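Local structure of DUF871 domain-containing protein (Enterococcus faecalis, 2P0O) at residues E246-E251 with T334-I339; E298-G303 with P327-V332. The protein probably hydrolyses glycosides of 6-phosphorylated N-acetylmuramic acid, as 6-phospho-N-acetylmuramidases of the MupG family do, although its own function is not established. One frame throughout, in Å; residues are numbered along the deposited sequence.

Contact 1: residues E246-E251 with T334-I339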
loop_
_atom_site.group_PDB
_atom_site.type_symbol
_atom_site.label_atom_id
_atom_site.label_comp_id
_atom_site.label_asym_id
_atom_site.label_seq_id
_atom_site.Cartn_x
_atom_site.Cartn_y
_atom_site.Cartn_z
ATOM N N GLU A 246 16.838 3.196 3.284
ATOM C CA GLU A 246 18.210 3.422 2.787
ATOM C C GLU A 246 18.770 4.785 3.186
ATOM O O GLU A 246 18.022 5.752 3.360
ATOM C CB GLU A 246 18.267 3.268 1.267
ATOM C CG GLU A 246 18.442 1.841 0.807
ATOM C CD GLU A 246 18.402 1.666 -0.725
ATOM O OE1 GLU A 246 18.329 2.670 -1.485
ATOM O OE2 GLU A 246 18.480 0.490 -1.170
ATOM N N VAL A 247 20.090 4.857 3.328
ATOM C CA VAL A 247 20.753 6.100 3.662
ATOM C C VAL A 247 21.780 6.390 2.603
ATOM O O VAL A 247 22.252 5.458 1.932
ATOM C CB VAL A 247 21.449 6.062 5.085
ATOM C CG1 VAL A 247 20.429 5.930 6.175
ATOM C CG2 VAL A 247 22.569 4.941 5.185
ATOM N N ALA A 248 22.125 7.671 2.443
ATOM C CA ALA A 248 23.152 8.082 1.478
ATOM C C ALA A 248 24.515 7.540 1.889
ATOM O O ALA A 248 24.762 7.371 3.075
ATOM C CB ALA A 248 23.220 9.627 1.366
ATOM N N PRO A 249 25.430 7.307 0.914
ATOM C CA PRO A 249 26.817 6.971 1.261
ATOM C C PRO A 249 27.437 8.033 2.171
ATOM O O PRO A 249 27.108 9.199 2.050
ATOM C CB PRO A 249 27.532 6.985 -0.112
ATOM C CG PRO A 249 26.435 6.640 -1.099
ATOM C CD PRO A 249 25.240 7.385 -0.551
ATOM N N SER A 250 28.309 7.627 3.085
ATOM C CA SER A 250 29.025 8.561 3.942
ATOM C C SER A 250 30.400 8.048 4.276
ATOM O O SER A 250 30.647 6.846 4.289
ATOM C CB SER A 250 28.263 8.803 5.244
ATOM O OG SER A 250 29.078 9.502 6.174
ATOM N N GLU A 251 31.300 8.980 4.562
ATOM C CA GLU A 251 32.672 8.645 4.886
ATOM C C GLU A 251 32.818 8.604 6.400
ATOM O O GLU A 251 33.874 8.296 6.943
ATOM C CB GLU A 251 33.612 9.683 4.273
ATOM C CG GLU A 251 33.549 9.741 2.748
ATOM C CD GLU A 251 34.453 8.717 2.085
ATOM O OE1 GLU A 251 35.668 9.013 1.871
ATOM O OE2 GLU A 251 33.937 7.618 1.762
ATOM N N THR A 334 26.655 14.744 12.376
ATOM C CA THR A 334 25.743 14.383 11.299
ATOM C C THR A 334 26.435 13.315 10.481
ATOM O O THR A 334 27.555 13.530 10.019
ATOM C CB THR A 334 25.408 15.602 10.420
ATOM O OG1 THR A 334 26.623 16.326 10.171
ATOM C CG2 THR A 334 24.450 16.529 11.157
ATOM N N ILE A 335 25.781 12.167 10.317
ATOM C CA ILE A 335 26.441 10.976 9.748
ATOM C C ILE A 335 26.010 10.761 8.317
ATOM O O ILE A 335 26.831 10.619 7.429
ATOM C CB ILE A 335 26.083 9.660 10.524
ATOM C CG1 ILE A 335 26.217 9.833 12.048
ATOM C CG2 ILE A 335 26.912 8.459 9.982
ATOM C CD1 ILE A 335 27.582 10.336 12.451
ATOM N N THR A 336 24.708 10.687 8.096
ATOM C CA THR A 336 24.205 10.501 6.747
ATOM C C THR A 336 22.754 10.977 6.770
ATOM O O THR A 336 22.319 11.574 7.765
ATOM C CB THR A 336 24.381 9.026 6.264
ATOM O OG1 THR A 336 23.784 8.867 4.991
ATOM C CG2 THR A 336 23.719 8.020 7.213
ATOM N N ARG A 337 22.020 10.695 5.696
ATOM C CA ARG A 337 20.643 11.114 5.544
ATOM C C ARG A 337 19.808 10.017 4.890
ATOM O O ARG A 337 20.272 9.396 3.941
ATOM C CB ARG A 337 20.594 12.365 4.667
ATOM C CG ARG A 337 19.265 13.122 4.814
ATOM C CD ARG A 337 19.297 14.487 4.154
ATOM N NE ARG A 337 17.962 15.077 4.268
ATOM C CZ ARG A 337 17.498 16.089 3.541
ATOM N NH1 ARG A 337 18.268 16.709 2.641
ATOM N NH2 ARG A 337 16.245 16.489 3.734
ATOM N N ILE A 338 18.577 9.798 5.372
ATOM C CA ILE A 338 17.631 8.928 4.682
ATOM C C ILE A 338 17.390 9.357 3.250
ATOM O O ILE A 338 17.171 10.519 2.975
ATOM C CB ILE A 338 16.214 8.924 5.369
ATOM C CG1 ILE A 338 16.339 8.637 6.882
ATOM C CG2 ILE A 338 15.258 7.955 4.618
ATOM C CD1 ILE A 338 16.890 7.225 7.205
ATOM N N ILE A 339 17.421 8.391 2.349
ATOM C CA ILE A 339 17.187 8.587 0.911
ATOM C C ILE A 339 15.845 9.287 0.682
ATOM O O ILE A 339 14.853 8.970 1.347
ATOM C CB ILE A 339 17.290 7.176 0.196
ATOM C CG1 ILE A 339 18.762 6.754 0.083
ATOM C CG2 ILE A 339 16.590 7.084 -1.145
ATOM C CD1 ILE A 339 19.727 7.863 -0.218
#
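Ile339, Thr336 and Val247 carry this contact, an isolated antiparallel beta bridge where two strands run out into loops. Val247 and Ile338 form the non-hydrogen-bonded pair, their CA atoms 4.3 Å apart, and a backbone bond lies on each side of it. Ile339 N reaches Glu246 O at 2.9 Å along an almost straight line (177° at the hydrogen), though it arrives from above the carbonyl plane. Ala248 N gives the second bond, 2.9 Å to Arg337 O, in the plane of that carbonyl. Ile339 then lies along the backbone it is bonded to: CG1 sits beside the backbone N (chi1 -76°), close to Glu246 CB, and CD1 comes to 3.6 Å from Ala248 N. Thr336 is split between two jobs. Its OG1, anti to the backbone N (chi1 175°), donates a short 2.6 Å bond to Ala248 O, so Ala248 is gripped through both its N and its O. Its CG2, in the crowded position between N and C, turns to Val247, whose side chain it crosses at about a right angle; the nearest approach is 3.7 Å to Val247 CB. Val247 CG1 also meets Ile338 CD1, obliquely. Beyond Pro249, Ser250 OG adds a 2.8 Å bond to Ile335 O, in the carbonyl plane, and also accepts from Ser252 N. The bridge thus ties strand 242-247, an edge of the three-stranded mixed sheet, to strand 332-337, an edge of the four-stranded antiparallel one, both in the C-terminal MupG_C part (cyclophilin-like clan), apart from the eight-stranded TIM barrel. Strand 354-359 pairs with Val247 in the first sheet, while in the second Ile335 and Thr336 both face Val305 of strand 304-308 in a classic beta bulge.

Contact 2: residues E298-G303 with P327-V332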
loop_
_atom_site.group_PDB
_atom_site.type_symbol
_atom_site.label_atom_id
_atom_site.label_comp_id
_atom_site.label_asym_id
_atom_site.label_seq_id
_atom_site.Cartn_x
_atom_site.Cartn_y
_atom_site.Cartn_z
ATOM N N GLU A 298 26.795 19.478 11.088
ATOM C CA GLU A 298 26.111 20.381 10.160
ATOM C C GLU A 298 24.609 20.479 10.438
ATOM O O GLU A 298 24.090 19.789 11.316
ATOM C CB GLU A 298 26.365 19.920 8.726
ATOM C CG GLU A 298 27.825 19.786 8.436
ATOM C CD GLU A 298 28.495 21.143 8.267
ATOM O OE1 GLU A 298 28.475 21.648 7.123
ATOM O OE2 GLU A 298 29.041 21.700 9.257
ATOM N N ALA A 299 23.917 21.334 9.686
ATOM C CA ALA A 299 22.455 21.419 9.769
ATOM C C ALA A 299 21.823 20.016 9.664
ATOM O O ALA A 299 22.417 19.100 9.078
ATOM C CB ALA A 299 21.932 22.342 8.680
ATOM N N ARG A 300 20.627 19.827 10.212
ATOM C CA ARG A 300 20.016 18.498 10.218
ATOM C C ARG A 300 18.643 18.471 9.527
ATOM O O ARG A 300 17.604 18.309 10.204
ATOM C CB ARG A 300 19.921 17.981 11.657
ATOM C CG ARG A 300 21.295 17.857 12.335
ATOM C CD ARG A 300 21.180 17.662 13.823
ATOM N NE ARG A 300 20.830 18.915 14.500
ATOM C CZ ARG A 300 20.208 18.992 15.679
ATOM N NH1 ARG A 300 19.843 17.882 16.337
ATOM N NH2 ARG A 300 19.948 20.189 16.204
ATOM N N PRO A 301 18.615 18.653 8.186
ATOM C CA PRO A 301 17.302 18.630 7.522
ATOM C C PRO A 301 16.590 17.297 7.721
ATOM O O PRO A 301 17.220 16.292 8.128
ATOM C CB PRO A 301 17.625 18.930 6.038
ATOM C CG PRO A 301 19.074 18.582 5.873
ATOM C CD PRO A 301 19.708 18.911 7.228
ATOM N N VAL A 302 15.283 17.294 7.499
ATOM C CA VAL A 302 14.481 16.089 7.694
ATOM C C VAL A 302 15.174 14.852 7.102
ATOM O O VAL A 302 15.600 14.850 5.960
ATOM C CB VAL A 302 12.982 16.259 7.206
ATOM C CG1 VAL A 302 12.907 16.699 5.742
ATOM C CG2 VAL A 302 12.197 14.964 7.433
ATOM N N GLY A 303 15.339 13.830 7.920
ATOM C CA GLY A 303 15.913 12.553 7.469
ATOM C C GLY A 303 17.349 12.375 7.889
ATOM O O GLY A 303 17.901 11.310 7.718
ATOM N N PRO A 327 18.369 22.731 13.337
ATOM C CA PRO A 327 19.578 23.466 13.029
ATOM C C PRO A 327 20.859 22.711 13.482
ATOM O O PRO A 327 20.777 21.727 14.238
ATOM C CB PRO A 327 19.371 24.774 13.791
ATOM C CG PRO A 327 18.536 24.353 15.023
ATOM C CD PRO A 327 17.656 23.246 14.530
ATOM N N LYS A 328 22.011 23.156 12.976
ATOM C CA LYS A 328 23.354 22.751 13.415
ATOM C C LYS A 328 23.490 22.743 14.943
ATOM O O LYS A 328 23.039 23.678 15.608
ATOM C CB LYS A 328 24.340 23.793 12.862
ATOM C CG LYS A 328 25.807 23.495 13.064
ATOM C CD LYS A 328 26.585 24.693 13.599
ATOM C CE LYS A 328 26.688 25.829 12.588
ATOM N NZ LYS A 328 27.547 25.474 11.423
ATOM N N ASP A 329 24.137 21.711 15.490
ATOM C CA ASP A 329 24.443 21.619 16.922
ATOM C C ASP A 329 25.860 21.026 17.073
ATOM O O ASP A 329 26.108 19.895 16.641
ATOM C CB ASP A 329 23.368 20.755 17.618
ATOM C CG ASP A 329 23.487 20.736 19.149
ATOM O OD1 ASP A 329 24.608 20.637 19.687
ATOM O OD2 ASP A 329 22.437 20.758 19.839
ATOM N N GLU A 330 26.787 21.782 17.679
ATOM C CA GLU A 330 28.204 21.337 17.844
ATOM C C GLU A 330 28.322 19.974 18.537
ATOM O O GLU A 330 29.311 19.259 18.357
ATOM C CB GLU A 330 29.047 22.376 18.632
ATOM C CG GLU A 330 28.460 22.713 20.061
ATOM C CD GLU A 330 29.500 23.122 21.135
ATOM O OE1 GLU A 330 30.670 23.471 20.769
ATOM O OE2 GLU A 330 29.128 23.101 22.356
ATOM N N LYS A 331 27.302 19.627 19.322
ATOM C CA LYS A 331 27.311 18.419 20.132
ATOM C C LYS A 331 26.741 17.199 19.430
ATOM O O LYS A 331 26.723 16.117 20.008
ATOM C CB LYS A 331 26.548 18.637 21.439
ATOM C CG LYS A 331 26.927 19.904 22.188
ATOM C CD LYS A 331 26.191 19.962 23.539
ATOM C CE LYS A 331 24.704 20.296 23.385
ATOM N NZ LYS A 331 24.364 21.339 22.349
ATOM N N VAL A 332 26.308 17.362 18.179
ATOM C CA VAL A 332 25.587 16.302 17.442
ATOM C C VAL A 332 26.293 16.088 16.097
ATOM O O VAL A 332 26.229 16.981 15.235
ATOM C CB VAL A 332 24.095 16.708 17.189
ATOM C CG1 VAL A 332 23.350 15.678 16.318
ATOM C CG2 VAL A 332 23.335 16.946 18.514
HETATM O O HOH W 1 24.332 19.186 14.066
HETATM O O HOH W 2 29.883 23.012 12.097
#
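Two irregular backbones come together at Ala299 and Lys328, whose CA atoms are 4.0 Å apart, just before the second one folds through a type I beta turn from Asp329 to Val332 that leads into strand 332-337. Asp329 and Lys331 add an Asx turn. Arg300 does most of the work across the contact. Its chain bends at chi3 (-75°), which brings the guanidinium side-on to the carbonyl of Pro327, and two nitrogens grip the one oxygen: NE at 2.8 Å and NH2 at 2.6 Å from Pro327 O. The oxygen lies near the guanidinium plane, but the N-H bonds are bent, at 140° and 147°, as sharing a single acceptor requires. Asp329 CB and Val332 CG2 lie over one face of the guanidinium, the former 3.7 Å from Arg300 NH2. Val332 crosses the arginine at about a right angle, CG1 against CD. Water 1 joins the two backbones, accepting from Asp329 N at 2.9 Å within bonding reach of Glu298 O and Val332 O, which compete with other acceptors for its two protons. Val332 N closes the turn on Asp329 O at 3.0 Å. Lys331, in cation-pi contact with Tyr312, holds the Asp329 carboxylate from two directions: its backbone N takes the anti lone pair of Asp329 OD1 at 2.9 Å, and its NZ the syn lone pair of that same OD1 at 2.8 Å.

Contact 2 is nested in the chain within the loop that contact 1 closes, and their centres are about 13 Å apart. They share strand 332-337: it leaves the turn of contact 2 and ends at the bridge of contact 1. The loop 298-303 runs alongside, with Ile338 N 2.9 Å from Gly303 O and Arg337 NH2 2.8 Å from Val302 O, both probable hydrogen bonds. Thr334 CG2 packs on Arg300 CG at 3.6 Å. Contact 1 joins the two sheets of the cyclophilin-like C-terminal part, while contact 2 brings together the loops leading into strands 304-308 and 332-337. The sodium ion is bound by Met211, Asp213 and Val216, none of them in either contact.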